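Local coordinates for hypothetical protein SO2946 (PDB 2A5Z) that is of unknown function but binds magnesium and has a jelly-roll fold with a carbohydrate-binding module, so it may bind carbohydrate, at residues 52-57 and 86-91; 68-73 and 101-106; 91-96 and 241-246; 120-125 and 247-252. All coordinates share one frame; numbering follows the deposited sequence.

Contact 1. Residues 52-57 and 86-91; sequences SYDFMM and NHFGVQ. With MG (magnesium ion), chain F.
D54 and the F88-G89 turn meet at a magnesium ion. D54 CB lies 3.7 Å from the ion and CG 3.4 Å from F88 O. OD1 binds the ion at 2.2 Å. The other oxygen, OD2, lies in the plane of the F88 ring at its edge, 3.8 Å from F88 CD2. F88 CG is anti to its backbone N (chi1 174°), beside the carbonyl carbon, and carboxylate and ring are turned 69° apart. OD2 also takes a salt bridge from R259 and a hydrogen bond from A45 N, both of the second subunit. D54 O, F88 O and G89 O bind the same ion, and D247 completes the protein ligands. The metal pulls these oxygens close: D54 O and G89 O are only 2.9 Å apart. The site lies where strand 48-53 of the jelly roll ends and the chain turns a corner at G89. A CB on G89 would run into D54 O, F55 O and M56 N, and its phi of 77° suits glycine. Away from the ion, CB and CE of the selenomethionine M56 meet F88 CE2, with CB at 3.9 Å. Further along, F55 CD1 touches Q91 CB at 3.7 Å.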
loop_
_atom_site.group_PDB
_atom_site.type_symbol
_atom_site.label_atom_id
_atom_site.label_comp_id
_atom_site.label_asym_id
_atom_site.label_seq_id
_atom_site.Cartn_x
_atom_site.Cartn_y
_atom_site.Cartn_z
ATOM N N SER C 52 10.519 2.083 3.466
ATOM C CA SER C 52 11.134 2.978 2.495
ATOM C C SER C 52 10.164 3.274 1.363
ATOM O O SER C 52 9.266 2.480 1.078
ATOM C CB SER C 52 12.429 2.377 1.947
ATOM O OG SER C 52 12.148 1.269 1.120
ATOM N N TYR C 53 10.335 4.429 0.737
ATOM C CA TYR C 53 9.570 4.760 -0.456
ATOM C C TYR C 53 10.459 5.486 -1.470
ATOM O O TYR C 53 11.243 6.352 -1.103
ATOM C CB TYR C 53 8.298 5.548 -0.113
ATOM C CG TYR C 53 7.472 5.861 -1.343
ATOM C CD1 TYR C 53 7.033 4.834 -2.189
ATOM C CD2 TYR C 53 7.167 7.181 -1.684
ATOM C CE1 TYR C 53 6.302 5.113 -3.335
ATOM C CE2 TYR C 53 6.431 7.468 -2.826
ATOM C CZ TYR C 53 6.005 6.423 -3.640
ATOM O OH TYR C 53 5.295 6.700 -4.770
ATOM N N ASP C 54 10.340 5.098 -2.742
ATOM C CA ASP C 54 11.240 5.548 -3.802
ATOM C C ASP C 54 10.567 6.501 -4.802
ATOM O O ASP C 54 11.124 6.782 -5.855
ATOM C CB ASP C 54 11.823 4.328 -4.548
ATOM C CG ASP C 54 13.243 4.559 -5.068
ATOM O OD1 ASP C 54 13.753 5.691 -5.004
ATOM O OD2 ASP C 54 13.881 3.590 -5.544
ATOM N N PHE C 55 9.359 6.959 -4.487
ATOM C CA PHE C 55 8.688 8.028 -5.248
ATOM C C PHE C 55 8.530 7.772 -6.748
ATOM O O PHE C 55 8.793 8.650 -7.562
ATOM C CB PHE C 55 9.352 9.388 -4.954
ATOM C CG PHE C 55 9.184 9.821 -3.532
ATOM C CD1 PHE C 55 8.104 10.618 -3.159
ATOM C CD2 PHE C 55 10.077 9.386 -2.551
ATOM C CE1 PHE C 55 7.929 11.003 -1.830
ATOM C CE2 PHE C 55 9.915 9.756 -1.223
ATOM C CZ PHE C 55 8.839 10.568 -0.855
HETATM N N MSE C 56 8.072 6.571 -7.098
HETATM C CA MSE C 56 7.809 6.214 -8.495
HETATM C C MSE C 56 6.319 6.201 -8.843
HETATM O O MSE C 56 5.967 6.193 -10.021
HETATM C CB MSE C 56 8.473 4.867 -8.859
HETATM C CG MSE C 56 7.667 3.613 -8.469
HETATM SE SE MSE C 56 7.628 3.213 -6.706
HETATM C CE MSE C 56 9.157 2.320 -6.539
HETATM N N MSE C 57 5.455 6.198 -7.824
HETATM C CA MSE C 57 4.005 6.099 -8.030
HETATM C C MSE C 57 3.391 7.419 -8.504
HETATM O O MSE C 57 3.876 8.508 -8.168
HETATM C CB MSE C 57 3.272 5.636 -6.756
HETATM C CG MSE C 57 3.770 4.331 -6.118
HETATM SE SE MSE C 57 2.857 3.897 -4.594
HETATM C CE MSE C 57 1.207 3.801 -5.278
ATOM N N ASN C 86 20.840 7.700 -11.627
ATOM C CA ASN C 86 20.535 6.574 -10.753
ATOM C C ASN C 86 19.386 6.857 -9.789
ATOM O O ASN C 86 18.992 5.985 -9.008
ATOM C CB ASN C 86 21.789 6.158 -9.992
ATOM C CG ASN C 86 22.726 5.321 -10.840
ATOM O OD1 ASN C 86 22.465 4.146 -11.094
ATOM N ND2 ASN C 86 23.819 5.923 -11.285
ATOM N N HIS C 87 18.847 8.073 -9.862
ATOM C CA HIS C 87 17.741 8.480 -9.012
ATOM C C HIS C 87 16.407 8.078 -9.643
ATOM O O HIS C 87 15.832 8.815 -10.442
ATOM C CB HIS C 87 17.835 9.985 -8.704
ATOM C CG HIS C 87 19.066 10.344 -7.928
ATOM N ND1 HIS C 87 19.167 10.145 -6.566
ATOM C CD2 HIS C 87 20.269 10.819 -8.331
ATOM C CE1 HIS C 87 20.367 10.518 -6.158
ATOM N NE2 HIS C 87 21.058 10.927 -7.209
ATOM N N PHE C 88 15.947 6.884 -9.283
ATOM C CA PHE C 88 14.752 6.278 -9.863
ATOM C C PHE C 88 13.535 6.764 -9.093
ATOM O O PHE C 88 13.421 6.487 -7.913
ATOM C CB PHE C 88 14.858 4.754 -9.745
ATOM C CG PHE C 88 13.622 4.005 -10.168
ATOM C CD1 PHE C 88 13.318 3.835 -11.518
ATOM C CD2 PHE C 88 12.781 3.433 -9.221
ATOM C CE1 PHE C 88 12.183 3.130 -11.911
ATOM C CE2 PHE C 88 11.638 2.724 -9.607
ATOM C CZ PHE C 88 11.342 2.574 -10.955
ATOM N N GLY C 89 12.635 7.473 -9.767
ATOM C CA GLY C 89 11.433 7.992 -9.137
ATOM C C GLY C 89 11.761 9.210 -8.299
ATOM O O GLY C 89 12.284 9.092 -7.208
ATOM N N VAL C 90 11.470 10.390 -8.822
ATOM C CA VAL C 90 11.779 11.642 -8.137
ATOM C C VAL C 90 10.519 12.498 -8.117
ATOM O O VAL C 90 9.884 12.677 -9.156
ATOM C CB VAL C 90 12.917 12.423 -8.859
ATOM C CG1 VAL C 90 13.152 13.805 -8.204
ATOM C CG2 VAL C 90 14.220 11.604 -8.888
ATOM N N GLN C 91 10.165 13.011 -6.937
ATOM C CA GLN C 91 9.023 13.905 -6.783
ATOM C C GLN C 91 9.497 15.352 -6.614
ATOM O O GLN C 91 9.955 15.728 -5.527
ATOM C CB GLN C 91 8.159 13.475 -5.581
ATOM C CG GLN C 91 6.963 14.379 -5.285
ATOM C CD GLN C 91 5.944 14.392 -6.398
ATOM O OE1 GLN C 91 5.974 15.263 -7.268
ATOM N NE2 GLN C 91 5.047 13.423 -6.392
HETATM MG MG MG F . 13.157 7.502 -6.027
#

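Contact 2. Residues 68-73 and 101-106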
loop_
_atom_site.group_PDB
_atom_site.type_symbol
_atom_site.label_atom_id
_atom_site.label_comp_id
_atom_site.label_asym_id
_atom_site.label_seq_id
_atom_site.Cartn_x
_atom_site.Cartn_y
_atom_site.Cartn_z
ATOM N N ILE C 68 4.580 4.881 5.171
ATOM C CA ILE C 68 5.030 6.277 5.242
ATOM C C ILE C 68 3.919 7.213 4.794
ATOM O O ILE C 68 3.327 7.001 3.735
ATOM C CB ILE C 68 6.308 6.501 4.380
ATOM C CG1 ILE C 68 7.469 5.658 4.922
ATOM C CG2 ILE C 68 6.717 7.993 4.323
ATOM C CD1 ILE C 68 8.433 5.193 3.834
ATOM N N SER C 69 3.646 8.233 5.615
ATOM C CA SER C 69 2.658 9.270 5.301
ATOM C C SER C 69 3.202 10.189 4.223
ATOM O O SER C 69 4.365 10.568 4.273
ATOM C CB SER C 69 2.344 10.111 6.546
ATOM O OG SER C 69 1.989 9.291 7.644
ATOM N N LEU C 70 2.364 10.537 3.247
ATOM C CA LEU C 70 2.773 11.428 2.165
ATOM C C LEU C 70 1.775 12.566 2.118
ATOM O O LEU C 70 0.725 12.473 1.491
ATOM C CB LEU C 70 2.862 10.680 0.834
ATOM C CG LEU C 70 3.805 9.469 0.812
ATOM C CD1 LEU C 70 3.542 8.621 -0.412
ATOM C CD2 LEU C 70 5.280 9.906 0.897
ATOM N N LEU C 71 2.118 13.637 2.816
ATOM C CA LEU C 71 1.128 14.625 3.211
ATOM C C LEU C 71 1.316 15.933 2.485
ATOM O O LEU C 71 2.374 16.558 2.578
ATOM C CB LEU C 71 1.182 14.830 4.730
ATOM C CG LEU C 71 0.948 13.561 5.562
ATOM C CD1 LEU C 71 1.126 13.821 7.052
ATOM C CD2 LEU C 71 -0.432 13.018 5.284
ATOM N N SER C 72 0.282 16.314 1.741
ATOM C CA SER C 72 0.223 17.595 1.058
ATOM C C SER C 72 -0.698 18.541 1.821
ATOM O O SER C 72 -1.776 18.136 2.270
ATOM C CB SER C 72 -0.292 17.399 -0.367
ATOM O OG SER C 72 0.668 16.711 -1.151
ATOM N N THR C 73 -0.249 19.785 1.997
ATOM C CA THR C 73 -1.083 20.851 2.554
ATOM C C THR C 73 -0.952 22.131 1.723
ATOM O O THR C 73 0.032 22.310 0.993
ATOM C CB THR C 73 -0.755 21.153 4.054
ATOM O OG1 THR C 73 0.645 21.401 4.210
ATOM C CG2 THR C 73 -1.160 19.998 4.948
ATOM N N ALA C 101 2.323 26.248 2.509
ATOM C CA ALA C 101 2.076 25.006 1.764
ATOM C C ALA C 101 3.311 24.118 1.876
ATOM O O ALA C 101 4.450 24.609 1.819
ATOM C CB ALA C 101 1.768 25.304 0.314
ATOM N N SER C 102 3.091 22.819 2.051
ATOM C CA SER C 102 4.200 21.901 2.289
ATOM C C SER C 102 3.925 20.490 1.781
ATOM O O SER C 102 2.772 20.100 1.582
ATOM C CB SER C 102 4.535 21.845 3.783
ATOM O OG SER C 102 3.461 21.303 4.540
ATOM N N PHE C 103 5.002 19.743 1.563
ATOM C CA PHE C 103 4.901 18.306 1.377
ATOM C C PHE C 103 5.731 17.614 2.445
ATOM O O PHE C 103 6.871 18.002 2.718
ATOM C CB PHE C 103 5.333 17.868 -0.024
ATOM C CG PHE C 103 5.329 16.373 -0.209
ATOM C CD1 PHE C 103 4.136 15.689 -0.416
ATOM C CD2 PHE C 103 6.521 15.648 -0.150
ATOM C CE1 PHE C 103 4.131 14.294 -0.575
ATOM C CE2 PHE C 103 6.527 14.258 -0.308
ATOM C CZ PHE C 103 5.335 13.583 -0.521
ATOM N N LEU C 104 5.147 16.590 3.048
ATOM C CA LEU C 104 5.795 15.877 4.138
ATOM C C LEU C 104 5.781 14.380 3.864
ATOM O O LEU C 104 4.717 13.798 3.659
ATOM C CB LEU C 104 5.088 16.199 5.470
ATOM C CG LEU C 104 5.777 15.842 6.795
ATOM C CD1 LEU C 104 5.227 16.674 7.968
ATOM C CD2 LEU C 104 5.647 14.363 7.081
ATOM N N ALA C 105 6.962 13.763 3.846
ATOM C CA ALA C 105 7.071 12.312 3.836
ATOM C C ALA C 105 7.602 11.873 5.193
ATOM O O ALA C 105 8.769 12.104 5.524
ATOM C CB ALA C 105 7.987 11.827 2.683
ATOM N N GLY C 106 6.737 11.272 6.003
ATOM C CA GLY C 106 7.116 10.967 7.370
ATOM C C GLY C 106 6.288 9.920 8.077
ATOM O O GLY C 106 5.366 9.330 7.494
HETATM O O HOH W 1 2.348 18.706 4.456
#
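F103 has CG anti to its backbone N (chi1 176°), and L70 has CG anti to its carbonyl carbon (chi1 -57°). The two side chains lie side by side and point the same way. They sit on one face of an antiparallel pair of strands in the larger sheet of the jelly roll. L70 CD2 reaches F103 CZ at 3.9 Å and also touches A105 CB. S72 OG meets the same ring at its edge, in plane, 3.7 Å from CD1. Y53 of strand 48-53 packs on L70, and L78 packs on F103. Six backbone hydrogen bonds join the strands through the pairs S69-G106, L71-L104 and T73-S102. The bond from L71 N to L104 O is short and nearly straight, at 2.7 Å and 172°. On the other face L71 CB stands 4.2 Å from L104 CB. There S69 OG is hydrogen-bonded to H227, and H58 of the third subunit packs on S69 and L71. At the T73 end, T73 OG1 and S102 OG are 2.8 Å apart. S102 OG is hydrogen-bonded to G144 O. A water donates to S102 OG at 2.8 Å and to L71 O at 2.9 Å.

Contact 3. Residues 91-96 and 241-246; sequences QPIVSS and ISLISI
Q91 and I246 form an antiparallel hydrogen-bonded pair, and V94 and S242 bridge further along. The register slips by one residue between them. The contact thus joins strand 90-94 to the run leading into strand 245-254 of the jelly roll. Backbone bonds hold both ends. Q91 N gives an almost straight bond to I246 O (2.8 Å, 174°). I246 N returns one to Q91 O. L243 N bonds to I93 O, and S95 N to I241 O. One side chain joins this set: S95 OG accepts from I241 N at 2.9 Å. The chi1 of 70° puts OG between the backbone N and the carbonyl carbon, where it also bonds to T238 O. The apolar contacts centre on I93. Its CG2 meets L243 CD1 at 4.0 Å, the two side chains crossing at about a right angle. T232 of strand 230-234 packs on both I93 and L243. Apart from these, I93 CD1 rests beside the backbone oxygen I244 O, at 3.5 Å. A water bridges the two segments where the register slips. It accepts from I93 N at 3.0 Å and donates to L243 O at 2.8 Å. S245 OG is its third partner, at a doubtfully short 2.5 Å.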
loop_
_atom_site.group_PDB
_atom_site.type_symbol
_atom_site.label_atom_id
_atom_site.label_comp_id
_atom_site.label_asym_id
_atom_site.label_seq_id
_atom_site.Cartn_x
_atom_site.Cartn_y
_atom_site.Cartn_z
ATOM N N GLN C 91 10.165 13.011 -6.937
ATOM C CA GLN C 91 9.023 13.905 -6.783
ATOM C C GLN C 91 9.497 15.352 -6.614
ATOM O O GLN C 91 9.955 15.728 -5.527
ATOM C CB GLN C 91 8.159 13.475 -5.581
ATOM C CG GLN C 91 6.963 14.379 -5.285
ATOM C CD GLN C 91 5.944 14.392 -6.398
ATOM O OE1 GLN C 91 5.974 15.263 -7.268
ATOM N NE2 GLN C 91 5.047 13.423 -6.392
ATOM N N PRO C 92 9.415 16.158 -7.696
ATOM C CA PRO C 92 9.690 17.588 -7.600
ATOM C C PRO C 92 8.482 18.311 -7.018
ATOM O O PRO C 92 7.333 17.882 -7.226
ATOM C CB PRO C 92 9.917 18.012 -9.057
ATOM C CG PRO C 92 9.911 16.741 -9.858
ATOM C CD PRO C 92 9.081 15.784 -9.076
ATOM N N ILE C 93 8.742 19.399 -6.300
ATOM C CA ILE C 93 7.708 20.071 -5.511
ATOM C C ILE C 93 7.786 21.585 -5.744
ATOM O O ILE C 93 8.873 22.168 -5.732
ATOM C CB ILE C 93 7.839 19.695 -3.991
ATOM C CG1 ILE C 93 7.709 18.174 -3.803
ATOM C CG2 ILE C 93 6.797 20.414 -3.135
ATOM C CD1 ILE C 93 8.401 17.622 -2.554
ATOM N N VAL C 94 6.634 22.209 -5.986
ATOM C CA VAL C 94 6.572 23.641 -6.290
ATOM C C VAL C 94 5.527 24.339 -5.404
ATOM O O VAL C 94 4.472 23.773 -5.091
ATOM C CB VAL C 94 6.336 23.885 -7.817
ATOM C CG1 VAL C 94 6.030 25.341 -8.131
ATOM C CG2 VAL C 94 7.546 23.445 -8.618
ATOM N N SER C 95 5.852 25.558 -4.975
ATOM C CA SER C 95 4.980 26.353 -4.119
ATOM C C SER C 95 3.664 26.736 -4.804
ATOM O O SER C 95 3.549 26.688 -6.028
ATOM C CB SER C 95 5.704 27.618 -3.662
ATOM O OG SER C 95 5.892 28.521 -4.738
ATOM N N SER C 96 2.681 27.113 -3.992
ATOM C CA SER C 96 1.388 27.573 -4.480
ATOM C C SER C 96 1.142 29.006 -4.012
ATOM O O SER C 96 2.059 29.685 -3.523
ATOM C CB SER C 96 0.286 26.657 -3.955
ATOM O OG SER C 96 0.224 26.735 -2.543
ATOM N N ILE C 241 7.677 28.813 -6.973
ATOM C CA ILE C 241 8.964 28.642 -6.315
ATOM C C ILE C 241 9.220 27.151 -6.134
ATOM O O ILE C 241 8.417 26.456 -5.502
ATOM C CB ILE C 241 9.023 29.339 -4.930
ATOM C CG1 ILE C 241 8.746 30.835 -5.058
ATOM C CG2 ILE C 241 10.379 29.074 -4.250
ATOM C CD1 ILE C 241 8.640 31.554 -3.718
ATOM N N SER C 242 10.330 26.668 -6.695
ATOM C CA SER C 242 10.734 25.273 -6.517
ATOM C C SER C 242 11.169 25.024 -5.078
ATOM O O SER C 242 11.861 25.858 -4.471
ATOM C CB SER C 242 11.871 24.889 -7.471
ATOM O OG SER C 242 11.434 24.840 -8.819
ATOM N N LEU C 243 10.733 23.893 -4.533
ATOM C CA LEU C 243 11.188 23.428 -3.220
ATOM C C LEU C 243 12.141 22.256 -3.437
ATOM O O LEU C 243 12.581 22.019 -4.564
ATOM C CB LEU C 243 9.988 23.049 -2.330
ATOM C CG LEU C 243 8.922 24.153 -2.144
ATOM C CD1 LEU C 243 7.854 23.736 -1.145
ATOM C CD2 LEU C 243 9.541 25.491 -1.737
ATOM N N ILE C 244 12.462 21.516 -2.385
ATOM C CA ILE C 244 13.419 20.425 -2.523
ATOM C C ILE C 244 12.734 19.154 -3.077
ATOM O O ILE C 244 11.671 18.762 -2.607
ATOM C CB ILE C 244 14.230 20.235 -1.198
ATOM C CG1 ILE C 244 15.250 21.393 -1.069
ATOM C CG2 ILE C 244 14.897 18.857 -1.130
ATOM C CD1 ILE C 244 16.122 21.392 0.193
ATOM N N SER C 245 13.331 18.552 -4.105
ATOM C CA SER C 245 12.814 17.319 -4.711
ATOM C C SER C 245 13.230 16.109 -3.893
ATOM O O SER C 245 14.287 16.117 -3.279
ATOM C CB SER C 245 13.325 17.165 -6.145
ATOM O OG SER C 245 12.995 18.301 -6.928
ATOM N N ILE C 246 12.404 15.066 -3.884
ATOM C CA ILE C 246 12.742 13.839 -3.140
ATOM C C ILE C 246 12.743 12.589 -4.033
ATOM O O ILE C 246 11.805 12.348 -4.808
ATOM C CB ILE C 246 11.892 13.658 -1.841
ATOM C CG1 ILE C 246 12.355 12.420 -1.038
ATOM C CG2 ILE C 246 10.378 13.666 -2.154
ATOM C CD1 ILE C 246 11.944 12.424 0.431
HETATM O O HOH W 2 11.546 20.308 -6.479
#

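Contact 4. Residues 120-125 and 247-252. With MG (magnesium ion), chain F.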
loop_
_atom_site.group_PDB
_atom_site.type_symbol
_atom_site.label_atom_id
_atom_site.label_comp_id
_atom_site.label_asym_id
_atom_site.label_seq_id
_atom_site.Cartn_x
_atom_site.Cartn_y
_atom_site.Cartn_z
ATOM N N VAL C 120 16.786 7.824 9.928
ATOM C CA VAL C 120 16.063 8.248 8.734
ATOM C C VAL C 120 17.064 8.733 7.688
ATOM O O VAL C 120 17.900 9.590 7.978
ATOM C CB VAL C 120 15.028 9.365 9.041
ATOM C CG1 VAL C 120 14.284 9.801 7.754
ATOM C CG2 VAL C 120 14.042 8.917 10.115
ATOM N N THR C 121 16.993 8.162 6.485
ATOM C CA THR C 121 17.870 8.557 5.393
ATOM C C THR C 121 17.045 9.114 4.235
ATOM O O THR C 121 16.051 8.510 3.843
ATOM C CB THR C 121 18.748 7.384 4.919
ATOM O OG1 THR C 121 19.394 6.782 6.055
ATOM C CG2 THR C 121 19.818 7.869 3.943
ATOM N N VAL C 122 17.465 10.269 3.707
ATOM C CA VAL C 122 16.739 10.973 2.645
ATOM C C VAL C 122 17.678 11.341 1.491
ATOM O O VAL C 122 18.725 11.964 1.702
ATOM C CB VAL C 122 16.066 12.287 3.156
ATOM C CG1 VAL C 122 15.321 12.987 2.012
ATOM C CG2 VAL C 122 15.099 12.011 4.291
ATOM N N TYR C 123 17.294 10.949 0.280
ATOM C CA TYR C 123 18.005 11.326 -0.927
ATOM C C TYR C 123 17.198 12.434 -1.582
ATOM O O TYR C 123 16.034 12.222 -1.963
ATOM C CB TYR C 123 18.144 10.128 -1.875
ATOM C CG TYR C 123 18.982 8.995 -1.309
ATOM C CD1 TYR C 123 20.244 8.701 -1.837
ATOM C CD2 TYR C 123 18.518 8.224 -0.245
ATOM C CE1 TYR C 123 21.015 7.646 -1.321
ATOM C CE2 TYR C 123 19.282 7.178 0.287
ATOM C CZ TYR C 123 20.531 6.903 -0.252
ATOM O OH TYR C 123 21.288 5.872 0.276
ATOM N N PHE C 124 17.808 13.613 -1.701
ATOM C CA PHE C 124 17.082 14.811 -2.119
ATOM C C PHE C 124 17.907 15.713 -3.019
ATOM O O PHE C 124 19.143 15.712 -2.955
ATOM C CB PHE C 124 16.565 15.597 -0.897
ATOM C CG PHE C 124 17.649 16.219 -0.049
ATOM C CD1 PHE C 124 18.059 17.539 -0.269
ATOM C CD2 PHE C 124 18.248 15.500 0.980
ATOM C CE1 PHE C 124 19.042 18.119 0.513
ATOM C CE2 PHE C 124 19.252 16.076 1.763
ATOM C CZ PHE C 124 19.639 17.392 1.530
ATOM N N LYS C 125 17.209 16.488 -3.850
ATOM C CA LYS C 125 17.856 17.395 -4.792
ATOM C C LYS C 125 17.443 18.828 -4.507
ATOM O O LYS C 125 16.248 19.142 -4.422
ATOM C CB LYS C 125 17.498 17.029 -6.241
ATOM C CG LYS C 125 18.307 17.801 -7.298
ATOM C CD LYS C 125 17.960 17.391 -8.722
ATOM C CE LYS C 125 18.911 18.082 -9.715
ATOM N NZ LYS C 125 18.584 17.808 -11.137
ATOM N N ASP C 247 13.835 11.833 -3.915
ATOM C CA ASP C 247 14.051 10.579 -4.624
ATOM C C ASP C 247 13.629 9.408 -3.722
ATOM O O ASP C 247 12.908 8.518 -4.141
ATOM C CB ASP C 247 15.547 10.468 -4.981
ATOM C CG ASP C 247 15.937 9.120 -5.590
ATOM O OD1 ASP C 247 15.089 8.458 -6.202
ATOM O OD2 ASP C 247 17.121 8.723 -5.477
ATOM N N LEU C 248 14.054 9.441 -2.465
ATOM C CA LEU C 248 14.034 8.247 -1.639
ATOM C C LEU C 248 14.099 8.612 -0.163
ATOM O O LEU C 248 14.862 9.499 0.230
ATOM C CB LEU C 248 15.230 7.355 -2.024
ATOM C CG LEU C 248 15.629 6.083 -1.268
ATOM C CD1 LEU C 248 14.480 5.101 -1.201
ATOM C CD2 LEU C 248 16.831 5.439 -1.944
ATOM N N ILE C 249 13.293 7.924 0.640
ATOM C CA ILE C 249 13.361 8.033 2.092
ATOM C C ILE C 249 13.386 6.624 2.684
ATOM O O ILE C 249 12.764 5.718 2.138
ATOM C CB ILE C 249 12.191 8.908 2.670
ATOM C CG1 ILE C 249 12.422 9.233 4.155
ATOM C CG2 ILE C 249 10.809 8.275 2.396
ATOM C CD1 ILE C 249 11.533 10.357 4.700
ATOM N N GLU C 250 14.124 6.444 3.775
ATOM C CA GLU C 250 14.222 5.155 4.465
ATOM C C GLU C 250 14.099 5.359 5.977
ATOM O O GLU C 250 14.705 6.274 6.525
ATOM C CB GLU C 250 15.552 4.476 4.117
ATOM C CG GLU C 250 15.856 3.220 4.922
ATOM C CD GLU C 250 17.312 2.767 4.780
ATOM O OE1 GLU C 250 17.579 1.833 3.991
ATOM O OE2 GLU C 250 18.188 3.354 5.452
ATOM N N PHE C 251 13.306 4.506 6.629
ATOM C CA PHE C 251 13.159 4.476 8.093
ATOM C C PHE C 251 13.650 3.132 8.633
ATOM O O PHE C 251 13.218 2.078 8.151
ATOM C CB PHE C 251 11.686 4.637 8.500
ATOM C CG PHE C 251 11.134 6.017 8.282
ATOM C CD1 PHE C 251 11.025 6.906 9.339
ATOM C CD2 PHE C 251 10.709 6.422 7.022
ATOM C CE1 PHE C 251 10.505 8.192 9.143
ATOM C CE2 PHE C 251 10.193 7.707 6.806
ATOM C CZ PHE C 251 10.098 8.591 7.868
ATOM N N LYS C 252 14.530 3.164 9.632
ATOM C CA LYS C 252 14.886 1.943 10.380
ATOM C C LYS C 252 15.076 2.159 11.877
ATOM O O LYS C 252 15.717 3.122 12.300
ATOM C CB LYS C 252 16.093 1.206 9.784
ATOM C CG LYS C 252 17.238 2.058 9.345
ATOM C CD LYS C 252 18.299 1.190 8.639
ATOM C CE LYS C 252 19.494 2.035 8.242
ATOM N NZ LYS C 252 20.639 1.231 7.692
HETATM MG MG MG F . 13.157 7.502 -6.027
HETATM O O HOH W 3 17.853 5.077 7.371
HETATM O O HOH W 4 20.636 4.620 5.266
#
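V122 and I249 lie side by side at the centre, with V122 CG2 3.9 Å from I249 CG1. They belong to neighbouring antiparallel strands of the six-stranded jelly-roll sheet. V120 extends the same face. Its CG2 reaches F251 CD1 at 3.7 Å, while its CG1 stands over one face of the F251 ring, offset toward the rim. I68 and F230 of the other large sheet pack on I249, which places this face inside the sandwich. On the opposite face L248 CD2 makes a CH-pi contact with Y123, 4.0 Å from the ring centroid and 27° off its normal. Y123 OH is hydrogen-bonded to A260 O of the second subunit. Hydrogen bonds run both ways between T121 and E250. Y123 N bonds to L248 O at 2.8 Å. Y123 O accepts from D247 N at 3.0 Å and weakly from L248 N, so D247 and L248 both face Y123 in a classic beta bulge. At the polar edge two waters lie between T121 OG1 and E250 OE2; both can donate to OE2, though one has more acceptors around it than protons. E250 OE1 bonds to Y50 OH. D247 OD2 bonds to H87 ND1 and forms a salt bridge with R259 of the second subunit. With CG anti to its backbone N (chi1 173°), beside the carbonyl carbon, D247 binds the magnesium ion through O and OD1, each at 2.2 Å.

Contacts 1 and 4 share the magnesium ion: their four residues supply all six of its ligands. They are also joined by a probable hydrogen bond from Y53 N to I249 O at 3.1 Å. R259 of the second subunit links the two contacts from outside and ties the site to the trimer. Contact 3 shares Q91 with contact 1 and runs into contact 4 along strand 245-254, where S245 N lies 3.0 Å from K125 O. Contact 2 is in the facing sheet, with the L70 side chain about 11 Å from the ion by nearest atoms. It packs on contact 3 through F103 CD2 and I93 CD1 (3.6 Å), and on contact 1 through F103 CE2 and F55 CE1 (3.9 Å).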